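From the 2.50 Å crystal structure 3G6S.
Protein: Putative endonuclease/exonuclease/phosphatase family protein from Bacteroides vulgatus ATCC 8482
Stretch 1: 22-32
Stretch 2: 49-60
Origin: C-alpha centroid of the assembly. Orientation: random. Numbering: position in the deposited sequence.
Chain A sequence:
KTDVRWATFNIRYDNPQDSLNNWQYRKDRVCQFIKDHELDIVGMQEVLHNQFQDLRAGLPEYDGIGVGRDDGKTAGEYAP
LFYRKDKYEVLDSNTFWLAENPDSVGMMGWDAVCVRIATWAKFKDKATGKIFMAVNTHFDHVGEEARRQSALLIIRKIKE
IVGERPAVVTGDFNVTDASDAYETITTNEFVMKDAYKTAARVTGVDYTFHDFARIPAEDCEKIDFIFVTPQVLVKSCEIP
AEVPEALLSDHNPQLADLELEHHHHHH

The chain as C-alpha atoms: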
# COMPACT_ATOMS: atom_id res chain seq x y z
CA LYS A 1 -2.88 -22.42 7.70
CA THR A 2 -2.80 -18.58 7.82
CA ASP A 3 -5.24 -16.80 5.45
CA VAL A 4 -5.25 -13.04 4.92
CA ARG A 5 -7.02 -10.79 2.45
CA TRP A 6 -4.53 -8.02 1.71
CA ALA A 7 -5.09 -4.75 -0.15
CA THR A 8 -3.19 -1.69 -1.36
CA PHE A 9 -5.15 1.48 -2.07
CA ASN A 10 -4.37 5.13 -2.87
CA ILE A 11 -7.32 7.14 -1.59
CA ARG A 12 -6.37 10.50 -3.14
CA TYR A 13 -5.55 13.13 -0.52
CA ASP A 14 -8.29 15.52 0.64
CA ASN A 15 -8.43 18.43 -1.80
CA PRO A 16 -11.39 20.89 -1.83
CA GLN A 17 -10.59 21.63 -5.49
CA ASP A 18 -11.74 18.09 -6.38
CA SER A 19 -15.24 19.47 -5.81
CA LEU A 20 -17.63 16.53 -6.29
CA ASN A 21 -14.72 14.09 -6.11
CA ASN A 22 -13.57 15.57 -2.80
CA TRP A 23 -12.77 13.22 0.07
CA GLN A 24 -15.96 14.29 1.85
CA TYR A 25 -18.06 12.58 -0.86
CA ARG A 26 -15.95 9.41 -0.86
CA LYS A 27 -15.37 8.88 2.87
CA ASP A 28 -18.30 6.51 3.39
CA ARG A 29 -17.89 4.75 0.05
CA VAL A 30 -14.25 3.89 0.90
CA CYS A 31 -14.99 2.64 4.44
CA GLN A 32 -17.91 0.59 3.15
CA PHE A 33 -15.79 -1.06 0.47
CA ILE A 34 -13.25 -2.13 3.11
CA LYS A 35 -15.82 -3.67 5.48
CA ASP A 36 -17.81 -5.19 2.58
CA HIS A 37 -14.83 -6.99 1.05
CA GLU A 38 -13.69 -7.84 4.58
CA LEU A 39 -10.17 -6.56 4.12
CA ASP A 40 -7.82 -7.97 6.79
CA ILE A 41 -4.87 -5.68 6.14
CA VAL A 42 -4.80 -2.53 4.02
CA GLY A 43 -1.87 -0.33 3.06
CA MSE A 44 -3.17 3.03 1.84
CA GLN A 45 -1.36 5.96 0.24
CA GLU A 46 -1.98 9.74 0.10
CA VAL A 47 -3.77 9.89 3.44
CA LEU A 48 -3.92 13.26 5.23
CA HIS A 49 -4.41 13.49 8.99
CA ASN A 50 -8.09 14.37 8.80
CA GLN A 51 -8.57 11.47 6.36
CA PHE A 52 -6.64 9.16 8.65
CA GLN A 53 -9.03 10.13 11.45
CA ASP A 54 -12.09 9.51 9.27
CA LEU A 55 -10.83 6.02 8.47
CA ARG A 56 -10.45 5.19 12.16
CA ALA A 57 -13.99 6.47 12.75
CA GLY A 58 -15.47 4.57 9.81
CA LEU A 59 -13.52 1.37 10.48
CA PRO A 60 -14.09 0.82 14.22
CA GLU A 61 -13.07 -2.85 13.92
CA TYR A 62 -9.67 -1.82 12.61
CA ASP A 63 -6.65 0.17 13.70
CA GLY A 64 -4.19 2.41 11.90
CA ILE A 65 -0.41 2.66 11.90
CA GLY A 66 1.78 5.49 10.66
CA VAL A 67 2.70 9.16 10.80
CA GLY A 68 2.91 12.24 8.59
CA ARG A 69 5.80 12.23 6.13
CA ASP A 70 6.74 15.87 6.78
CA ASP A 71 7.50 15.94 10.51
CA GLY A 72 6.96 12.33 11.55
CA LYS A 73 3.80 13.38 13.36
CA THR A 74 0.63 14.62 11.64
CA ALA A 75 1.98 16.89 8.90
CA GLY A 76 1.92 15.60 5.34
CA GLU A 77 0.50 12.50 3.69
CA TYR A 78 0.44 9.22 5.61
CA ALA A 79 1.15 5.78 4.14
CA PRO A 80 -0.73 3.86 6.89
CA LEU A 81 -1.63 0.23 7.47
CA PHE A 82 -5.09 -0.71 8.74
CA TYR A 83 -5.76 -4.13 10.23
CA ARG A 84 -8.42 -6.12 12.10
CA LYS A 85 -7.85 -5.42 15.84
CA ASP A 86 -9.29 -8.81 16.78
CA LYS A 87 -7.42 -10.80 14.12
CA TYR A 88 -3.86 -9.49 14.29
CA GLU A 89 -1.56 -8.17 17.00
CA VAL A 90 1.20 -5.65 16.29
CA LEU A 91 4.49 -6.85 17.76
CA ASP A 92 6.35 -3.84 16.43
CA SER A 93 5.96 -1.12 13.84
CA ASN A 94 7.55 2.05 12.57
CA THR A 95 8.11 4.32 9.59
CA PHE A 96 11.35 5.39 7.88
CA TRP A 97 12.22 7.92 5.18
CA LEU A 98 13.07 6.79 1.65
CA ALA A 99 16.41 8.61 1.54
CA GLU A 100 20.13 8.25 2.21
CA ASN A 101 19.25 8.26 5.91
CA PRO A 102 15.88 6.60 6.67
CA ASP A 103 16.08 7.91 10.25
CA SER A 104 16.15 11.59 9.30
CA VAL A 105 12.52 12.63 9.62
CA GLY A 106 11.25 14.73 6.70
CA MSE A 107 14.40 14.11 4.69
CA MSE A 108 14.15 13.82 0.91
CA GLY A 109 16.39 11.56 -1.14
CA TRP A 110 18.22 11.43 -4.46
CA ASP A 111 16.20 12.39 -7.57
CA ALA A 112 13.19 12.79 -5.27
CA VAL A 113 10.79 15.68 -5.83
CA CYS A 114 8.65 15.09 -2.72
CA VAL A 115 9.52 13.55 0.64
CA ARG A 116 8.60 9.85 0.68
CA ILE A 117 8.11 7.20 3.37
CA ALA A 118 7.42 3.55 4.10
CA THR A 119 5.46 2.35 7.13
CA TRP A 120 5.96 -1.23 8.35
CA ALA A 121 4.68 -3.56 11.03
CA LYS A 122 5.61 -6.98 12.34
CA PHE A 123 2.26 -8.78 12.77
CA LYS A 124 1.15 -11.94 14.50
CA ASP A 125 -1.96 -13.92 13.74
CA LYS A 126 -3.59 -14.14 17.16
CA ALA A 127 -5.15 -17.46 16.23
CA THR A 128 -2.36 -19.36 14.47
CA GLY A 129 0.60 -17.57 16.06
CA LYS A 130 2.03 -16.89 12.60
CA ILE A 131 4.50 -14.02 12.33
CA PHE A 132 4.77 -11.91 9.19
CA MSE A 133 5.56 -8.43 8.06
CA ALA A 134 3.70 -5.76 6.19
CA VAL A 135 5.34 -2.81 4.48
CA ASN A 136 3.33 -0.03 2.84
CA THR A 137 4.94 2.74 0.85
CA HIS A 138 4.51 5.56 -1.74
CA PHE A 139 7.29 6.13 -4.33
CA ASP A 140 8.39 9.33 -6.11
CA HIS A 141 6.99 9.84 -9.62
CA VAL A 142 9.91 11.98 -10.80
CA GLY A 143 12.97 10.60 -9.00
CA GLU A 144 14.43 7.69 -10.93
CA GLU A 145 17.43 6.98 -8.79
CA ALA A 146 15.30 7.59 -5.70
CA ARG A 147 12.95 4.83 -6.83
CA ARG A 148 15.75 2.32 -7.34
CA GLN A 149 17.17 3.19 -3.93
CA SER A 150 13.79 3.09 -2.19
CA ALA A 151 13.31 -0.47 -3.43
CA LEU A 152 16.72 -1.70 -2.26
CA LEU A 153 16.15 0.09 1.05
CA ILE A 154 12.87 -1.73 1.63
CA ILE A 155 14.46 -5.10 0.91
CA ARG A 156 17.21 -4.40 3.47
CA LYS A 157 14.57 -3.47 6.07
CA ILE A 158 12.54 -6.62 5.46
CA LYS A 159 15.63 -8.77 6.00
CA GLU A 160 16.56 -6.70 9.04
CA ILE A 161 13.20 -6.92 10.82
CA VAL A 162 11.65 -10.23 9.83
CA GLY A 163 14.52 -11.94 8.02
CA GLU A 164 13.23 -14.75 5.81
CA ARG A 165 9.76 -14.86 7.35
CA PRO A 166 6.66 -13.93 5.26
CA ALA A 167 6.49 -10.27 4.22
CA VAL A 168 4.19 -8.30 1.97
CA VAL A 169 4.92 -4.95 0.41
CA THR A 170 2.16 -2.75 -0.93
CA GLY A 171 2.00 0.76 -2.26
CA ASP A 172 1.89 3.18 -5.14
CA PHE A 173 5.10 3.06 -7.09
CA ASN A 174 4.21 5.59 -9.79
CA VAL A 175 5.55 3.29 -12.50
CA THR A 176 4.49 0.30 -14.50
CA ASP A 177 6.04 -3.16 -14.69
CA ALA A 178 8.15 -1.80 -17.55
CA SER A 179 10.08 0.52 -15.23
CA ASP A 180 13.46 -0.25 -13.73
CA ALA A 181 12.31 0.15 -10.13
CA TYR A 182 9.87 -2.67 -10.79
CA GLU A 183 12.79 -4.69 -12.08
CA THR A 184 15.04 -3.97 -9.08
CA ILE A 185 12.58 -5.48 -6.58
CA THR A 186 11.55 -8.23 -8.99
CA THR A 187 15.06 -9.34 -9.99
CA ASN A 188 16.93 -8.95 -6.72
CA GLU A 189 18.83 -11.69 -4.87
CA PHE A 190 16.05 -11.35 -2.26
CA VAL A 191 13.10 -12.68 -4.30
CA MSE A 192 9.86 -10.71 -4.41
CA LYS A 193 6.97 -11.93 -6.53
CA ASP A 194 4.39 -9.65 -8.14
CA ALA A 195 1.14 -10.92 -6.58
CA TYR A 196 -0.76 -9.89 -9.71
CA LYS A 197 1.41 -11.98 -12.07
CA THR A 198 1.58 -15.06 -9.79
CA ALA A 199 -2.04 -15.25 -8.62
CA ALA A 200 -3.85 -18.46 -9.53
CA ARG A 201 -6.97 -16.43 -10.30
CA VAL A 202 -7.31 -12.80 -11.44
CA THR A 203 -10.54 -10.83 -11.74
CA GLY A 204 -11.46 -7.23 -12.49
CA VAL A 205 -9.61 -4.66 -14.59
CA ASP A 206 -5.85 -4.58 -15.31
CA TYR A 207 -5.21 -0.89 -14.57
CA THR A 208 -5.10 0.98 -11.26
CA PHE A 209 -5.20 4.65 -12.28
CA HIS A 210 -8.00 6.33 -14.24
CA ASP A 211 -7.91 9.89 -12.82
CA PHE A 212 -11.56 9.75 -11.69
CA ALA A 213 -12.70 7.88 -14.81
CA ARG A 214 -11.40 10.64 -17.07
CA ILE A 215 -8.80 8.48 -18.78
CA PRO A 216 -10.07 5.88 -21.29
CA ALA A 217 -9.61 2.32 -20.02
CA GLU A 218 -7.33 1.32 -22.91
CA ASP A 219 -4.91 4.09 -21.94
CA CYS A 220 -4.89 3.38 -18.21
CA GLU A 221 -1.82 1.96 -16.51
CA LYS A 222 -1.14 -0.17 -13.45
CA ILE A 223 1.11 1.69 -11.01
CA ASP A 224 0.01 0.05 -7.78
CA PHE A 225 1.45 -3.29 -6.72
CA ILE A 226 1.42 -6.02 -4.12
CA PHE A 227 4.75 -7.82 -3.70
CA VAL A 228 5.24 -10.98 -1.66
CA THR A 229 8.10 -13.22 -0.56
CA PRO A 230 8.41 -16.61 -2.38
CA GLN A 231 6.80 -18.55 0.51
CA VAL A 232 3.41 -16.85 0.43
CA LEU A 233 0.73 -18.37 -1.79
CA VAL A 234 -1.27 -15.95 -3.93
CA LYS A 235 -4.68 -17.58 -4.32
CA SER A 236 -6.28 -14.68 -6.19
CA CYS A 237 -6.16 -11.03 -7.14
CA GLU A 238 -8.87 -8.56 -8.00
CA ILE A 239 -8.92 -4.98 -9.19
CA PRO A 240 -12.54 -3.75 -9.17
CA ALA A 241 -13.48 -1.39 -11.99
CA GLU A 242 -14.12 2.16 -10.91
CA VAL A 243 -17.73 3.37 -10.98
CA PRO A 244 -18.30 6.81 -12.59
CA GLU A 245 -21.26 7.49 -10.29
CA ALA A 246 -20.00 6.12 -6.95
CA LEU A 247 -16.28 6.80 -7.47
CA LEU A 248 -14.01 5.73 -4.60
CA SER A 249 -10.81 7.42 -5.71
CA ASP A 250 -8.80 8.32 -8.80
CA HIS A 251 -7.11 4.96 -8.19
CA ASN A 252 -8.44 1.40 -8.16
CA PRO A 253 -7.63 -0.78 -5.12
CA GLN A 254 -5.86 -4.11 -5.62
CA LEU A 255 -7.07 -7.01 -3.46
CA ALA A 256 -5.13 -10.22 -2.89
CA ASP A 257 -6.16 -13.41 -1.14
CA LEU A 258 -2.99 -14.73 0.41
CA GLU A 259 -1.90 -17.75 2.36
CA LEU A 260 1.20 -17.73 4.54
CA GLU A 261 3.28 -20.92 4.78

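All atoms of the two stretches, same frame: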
# COMPACT_ATOMS: atom_id res chain seq x y z
N ASN A 22 -14.23 15.32 -4.07
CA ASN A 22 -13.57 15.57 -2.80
C ASN A 22 -13.74 14.42 -1.82
O ASN A 22 -14.74 13.69 -1.87
CB ASN A 22 -14.09 16.85 -2.15
CG ASN A 22 -13.42 17.14 -0.81
OD1 ASN A 22 -12.21 17.36 -0.74
ND2 ASN A 22 -14.20 17.13 0.26
N TRP A 23 -12.77 14.27 -0.93
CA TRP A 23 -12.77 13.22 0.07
C TRP A 23 -14.07 13.14 0.87
O TRP A 23 -14.48 12.05 1.30
CB TRP A 23 -11.59 13.41 1.02
CG TRP A 23 -11.65 12.55 2.22
CD1 TRP A 23 -11.96 12.93 3.49
CD2 TRP A 23 -11.43 11.13 2.27
NE1 TRP A 23 -11.94 11.84 4.33
CE2 TRP A 23 -11.62 10.73 3.60
CE3 TRP A 23 -11.09 10.17 1.31
CZ2 TRP A 23 -11.47 9.39 4.01
CZ3 TRP A 23 -10.94 8.84 1.71
CH2 TRP A 23 -11.14 8.47 3.05
N GLN A 24 -14.72 14.28 1.08
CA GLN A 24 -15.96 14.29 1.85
C GLN A 24 -17.05 13.44 1.19
O GLN A 24 -17.88 12.85 1.89
CB GLN A 24 -16.46 15.72 2.04
CG GLN A 24 -15.50 16.62 2.85
CD GLN A 24 -15.08 15.99 4.18
OE1 GLN A 24 -15.92 15.52 4.95
NE2 GLN A 24 -13.78 16.00 4.46
N TYR A 25 -17.05 13.36 -0.14
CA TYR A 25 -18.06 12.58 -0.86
C TYR A 25 -17.64 11.13 -1.11
O TYR A 25 -18.39 10.36 -1.70
CB TYR A 25 -18.39 13.25 -2.20
CG TYR A 25 -18.71 14.72 -2.10
CD1 TYR A 25 -19.79 15.17 -1.33
CD2 TYR A 25 -17.92 15.67 -2.74
CE1 TYR A 25 -20.06 16.53 -1.19
CE2 TYR A 25 -18.18 17.04 -2.61
CZ TYR A 25 -19.25 17.46 -1.83
OH TYR A 25 -19.49 18.81 -1.66
N ARG A 26 -16.45 10.76 -0.65
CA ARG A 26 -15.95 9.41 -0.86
C ARG A 26 -15.72 8.66 0.44
O ARG A 26 -15.65 7.43 0.44
CB ARG A 26 -14.67 9.49 -1.68
CG ARG A 26 -14.88 10.24 -2.98
CD ARG A 26 -13.67 10.22 -3.90
NE ARG A 26 -12.60 11.13 -3.49
CZ ARG A 26 -11.58 10.80 -2.70
NH1 ARG A 26 -11.49 9.57 -2.22
NH2 ARG A 26 -10.64 11.69 -2.43
N LYS A 27 -15.60 9.42 1.53
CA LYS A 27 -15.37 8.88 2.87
C LYS A 27 -16.13 7.58 3.15
O LYS A 27 -15.53 6.55 3.41
CB LYS A 27 -15.80 9.89 3.95
CG LYS A 27 -15.07 11.22 3.96
CD LYS A 27 -15.31 11.97 5.29
CE LYS A 27 -16.80 12.09 5.64
NZ LYS A 27 -16.99 12.50 7.05
N ASP A 28 -17.46 7.66 3.11
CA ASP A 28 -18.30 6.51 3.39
C ASP A 28 -18.14 5.39 2.38
O ASP A 28 -18.09 4.22 2.76
CB ASP A 28 -19.76 6.93 3.47
CG ASP A 28 -20.09 7.61 4.79
OD1 ASP A 28 -19.35 8.56 5.17
OD2 ASP A 28 -21.08 7.22 5.44
N ARG A 29 -18.05 5.75 1.10
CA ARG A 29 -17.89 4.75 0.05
C ARG A 29 -16.62 3.92 0.28
O ARG A 29 -16.65 2.70 0.13
CB ARG A 29 -17.83 5.44 -1.33
CG ARG A 29 -19.12 6.12 -1.75
CD ARG A 29 -19.20 6.24 -3.27
NE ARG A 29 -18.47 7.39 -3.81
CZ ARG A 29 -19.00 8.60 -3.98
NH1 ARG A 29 -20.27 8.82 -3.66
NH2 ARG A 29 -18.26 9.58 -4.49
N VAL A 30 -15.52 4.58 0.65
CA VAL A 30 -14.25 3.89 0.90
C VAL A 30 -14.32 2.96 2.12
O VAL A 30 -13.89 1.80 2.04
CB VAL A 30 -13.09 4.90 1.10
CG1 VAL A 30 -11.80 4.15 1.39
CG2 VAL A 30 -12.91 5.74 -0.17
N CYS A 31 -14.85 3.46 3.24
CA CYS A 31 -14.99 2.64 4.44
C CYS A 31 -15.87 1.42 4.15
O CYS A 31 -15.54 0.30 4.55
CB CYS A 31 -15.65 3.43 5.58
SG CYS A 31 -14.72 4.83 6.21
N GLN A 32 -16.98 1.66 3.47
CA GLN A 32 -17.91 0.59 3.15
C GLN A 32 -17.24 -0.50 2.33
O GLN A 32 -17.41 -1.69 2.61
CB GLN A 32 -19.13 1.14 2.41
CG GLN A 32 -20.37 0.26 2.54
CD GLN A 32 -20.71 -0.04 4.00
OE1 GLN A 32 -20.98 0.88 4.79
NE2 GLN A 32 -20.71 -1.32 4.37
N HIS A 49 -3.98 13.69 7.62
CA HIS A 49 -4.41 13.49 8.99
C HIS A 49 -5.92 13.47 9.23
O HIS A 49 -6.43 12.63 9.99
CB HIS A 49 -3.77 14.52 9.92
CG HIS A 49 -4.11 14.29 11.35
ND1 HIS A 49 -5.28 14.75 11.91
CD2 HIS A 49 -3.49 13.56 12.31
CE1 HIS A 49 -5.37 14.31 13.15
NE2 HIS A 49 -4.30 13.59 13.42
N ASN A 50 -6.65 14.37 8.60
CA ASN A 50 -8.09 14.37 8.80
C ASN A 50 -8.67 13.12 8.16
O ASN A 50 -9.62 12.55 8.69
CB ASN A 50 -8.70 15.62 8.18
CG ASN A 50 -8.45 15.71 6.71
OD1 ASN A 50 -9.19 15.14 5.91
ND2 ASN A 50 -7.39 16.42 6.32
N GLN A 51 -8.09 12.68 7.04
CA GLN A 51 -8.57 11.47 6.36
C GLN A 51 -8.21 10.24 7.19
O GLN A 51 -8.97 9.27 7.25
CB GLN A 51 -7.96 11.33 4.97
CG GLN A 51 -8.18 12.51 4.06
CD GLN A 51 -7.54 12.32 2.70
OE1 GLN A 51 -8.16 11.77 1.80
NE2 GLN A 51 -6.30 12.75 2.56
N PHE A 52 -7.05 10.27 7.82
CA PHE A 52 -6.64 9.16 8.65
C PHE A 52 -7.67 9.01 9.76
O PHE A 52 -8.12 7.91 10.06
CB PHE A 52 -5.27 9.43 9.24
CG PHE A 52 -4.74 8.30 10.07
CD1 PHE A 52 -4.24 7.15 9.47
CD2 PHE A 52 -4.74 8.38 11.45
CE1 PHE A 52 -3.74 6.10 10.23
CE2 PHE A 52 -4.24 7.34 12.23
CZ PHE A 52 -3.74 6.19 11.62
N GLN A 53 -8.04 10.14 10.37
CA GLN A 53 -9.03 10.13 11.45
C GLN A 53 -10.40 9.63 11.00
O GLN A 53 -11.10 8.95 11.75
CB GLN A 53 -9.18 11.53 12.07
CG GLN A 53 -8.03 11.94 12.98
CD GLN A 53 -7.80 10.95 14.13
OE1 GLN A 53 -7.27 9.85 13.93
NE2 GLN A 53 -8.20 11.34 15.34
N ASP A 54 -10.80 9.97 9.77
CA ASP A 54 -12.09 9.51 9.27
C ASP A 54 -12.07 8.00 9.11
O ASP A 54 -13.07 7.33 9.38
CB ASP A 54 -12.43 10.15 7.93
CG ASP A 54 -12.64 11.64 8.03
OD1 ASP A 54 -13.05 12.12 9.11
OD2 ASP A 54 -12.39 12.34 7.01
N LEU A 55 -10.94 7.46 8.66
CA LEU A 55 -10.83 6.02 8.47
C LEU A 55 -11.02 5.31 9.81
O LEU A 55 -11.77 4.34 9.91
CB LEU A 55 -9.47 5.63 7.87
CG LEU A 55 -9.29 5.56 6.35
CD1 LEU A 55 -10.61 5.21 5.65
CD2 LEU A 55 -8.77 6.88 5.84
N ARG A 56 -10.34 5.80 10.85
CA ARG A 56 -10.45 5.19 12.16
C ARG A 56 -11.91 5.23 12.63
O ARG A 56 -12.41 4.27 13.23
CB ARG A 56 -9.55 5.92 13.17
CG ARG A 56 -8.06 5.77 12.88
CD ARG A 56 -7.20 6.46 13.92
NE ARG A 56 -7.61 6.16 15.28
CZ ARG A 56 -7.69 4.93 15.79
NH1 ARG A 56 -7.39 3.87 15.05
NH2 ARG A 56 -8.10 4.76 17.04
N ALA A 57 -12.60 6.33 12.34
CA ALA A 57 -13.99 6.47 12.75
C ALA A 57 -14.92 5.56 11.96
O ALA A 57 -15.87 4.99 12.51
CB ALA A 57 -14.44 7.91 12.61
N GLY A 58 -14.64 5.41 10.66
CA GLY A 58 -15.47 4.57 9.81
C GLY A 58 -15.13 3.10 9.88
O GLY A 58 -15.94 2.26 9.50
N LEU A 59 -13.94 2.77 10.37
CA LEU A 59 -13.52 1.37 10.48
C LEU A 59 -13.23 1.07 11.95
O LEU A 59 -12.08 0.81 12.33
CB LEU A 59 -12.27 1.12 9.63
CG LEU A 59 -12.29 1.54 8.14
CD1 LEU A 59 -10.89 1.40 7.56
CD2 LEU A 59 -13.29 0.71 7.37
N PRO A 60 -14.27 1.09 12.79
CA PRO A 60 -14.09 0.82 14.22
C PRO A 60 -13.44 -0.53 14.55
O PRO A 60 -12.77 -0.66 15.58
CB PRO A 60 -15.51 0.93 14.76
CG PRO A 60 -16.35 0.49 13.62
CD PRO A 60 -15.70 1.20 12.46
O HOH W 1 -12.14 15.15 6.75

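Contact between residues 22-32 and the helix 49-58 in the putative endonuclease/exonuclease/phosphatase family protein. Helix 27-32 and helix 49-58 run at 53° to each other, their axes 9.8 Å apart at closest approach, and the backbones draw together along the chain: the CA atoms of Trp 23 and Gln 51 are 7.8 Å apart, those of Lys 27 and Asp 54 7.2 Å, and those of Cys 31 and Gly 58 5.7 Å. The contact has one direct hydrogen bond, from Trp 23 NE1 to Asp 54 OD2 (2.8 Å, N-H...O angle 166°). The carboxylate oxygen lies near the plane of the indole, at its edge, where the N-H points, so the bond is nearly straight and the polar atom of a buried tryptophan is satisfied. The same oxygen takes a second hydrogen bond, from water 1 (water O to Asp 54 OD2, 2.8 Å). This water in turn accepts from Gln 24 NE2 (2.9 Å to the water O), and so joins Gln 24 to Asp 54, although Gln 24 NE2 itself stays 4.7 Å from Asp 54 OD2. Asp 54 OD2 thus serves two donors. Lys 27 adds opposite charge but no salt bridge: its NZ stays 4.5 Å from Asp 54 OD1, while its aliphatic CD approaches Asp 54 OD2 to 3.4 Å.

Around this polar centre the packing is largely carbon and sulfur. Gln 51 CG sits over one face of the indole, 3.7 Å from the centroid of the five-membered ring of Trp 23 and only 3° off the ring normal, a CH-pi contact made by the methylene part of a polar side chain. At the far end of the indole, Trp 23 CH2 meets Leu 55 CD2 at 4.0 Å.

Farther along, Cys 31 points toward helix 49-58 and packs its SG 3.7 Å from Gly 58 CA and 4.2 Å from Leu 55 CD1. The close approach depends on the glycine: a CB placed ideally on Gly 58 would lie 2.3 Å from Cys 31 SG, a clash. Leu 59, the first residue to leave helical phi/psi, closes this end, its CD2 4.0 Å from Cys 31 CB and 3.6 Å from Cys 31 O.

Cys 31 N bonds to Lys 27 O (3.2 Å), Gly 58 N to Asp 54 O (2.8 Å) and Leu 59 N to Leu 55 O (2.7 Å), so these amides are satisfied within their own stretches.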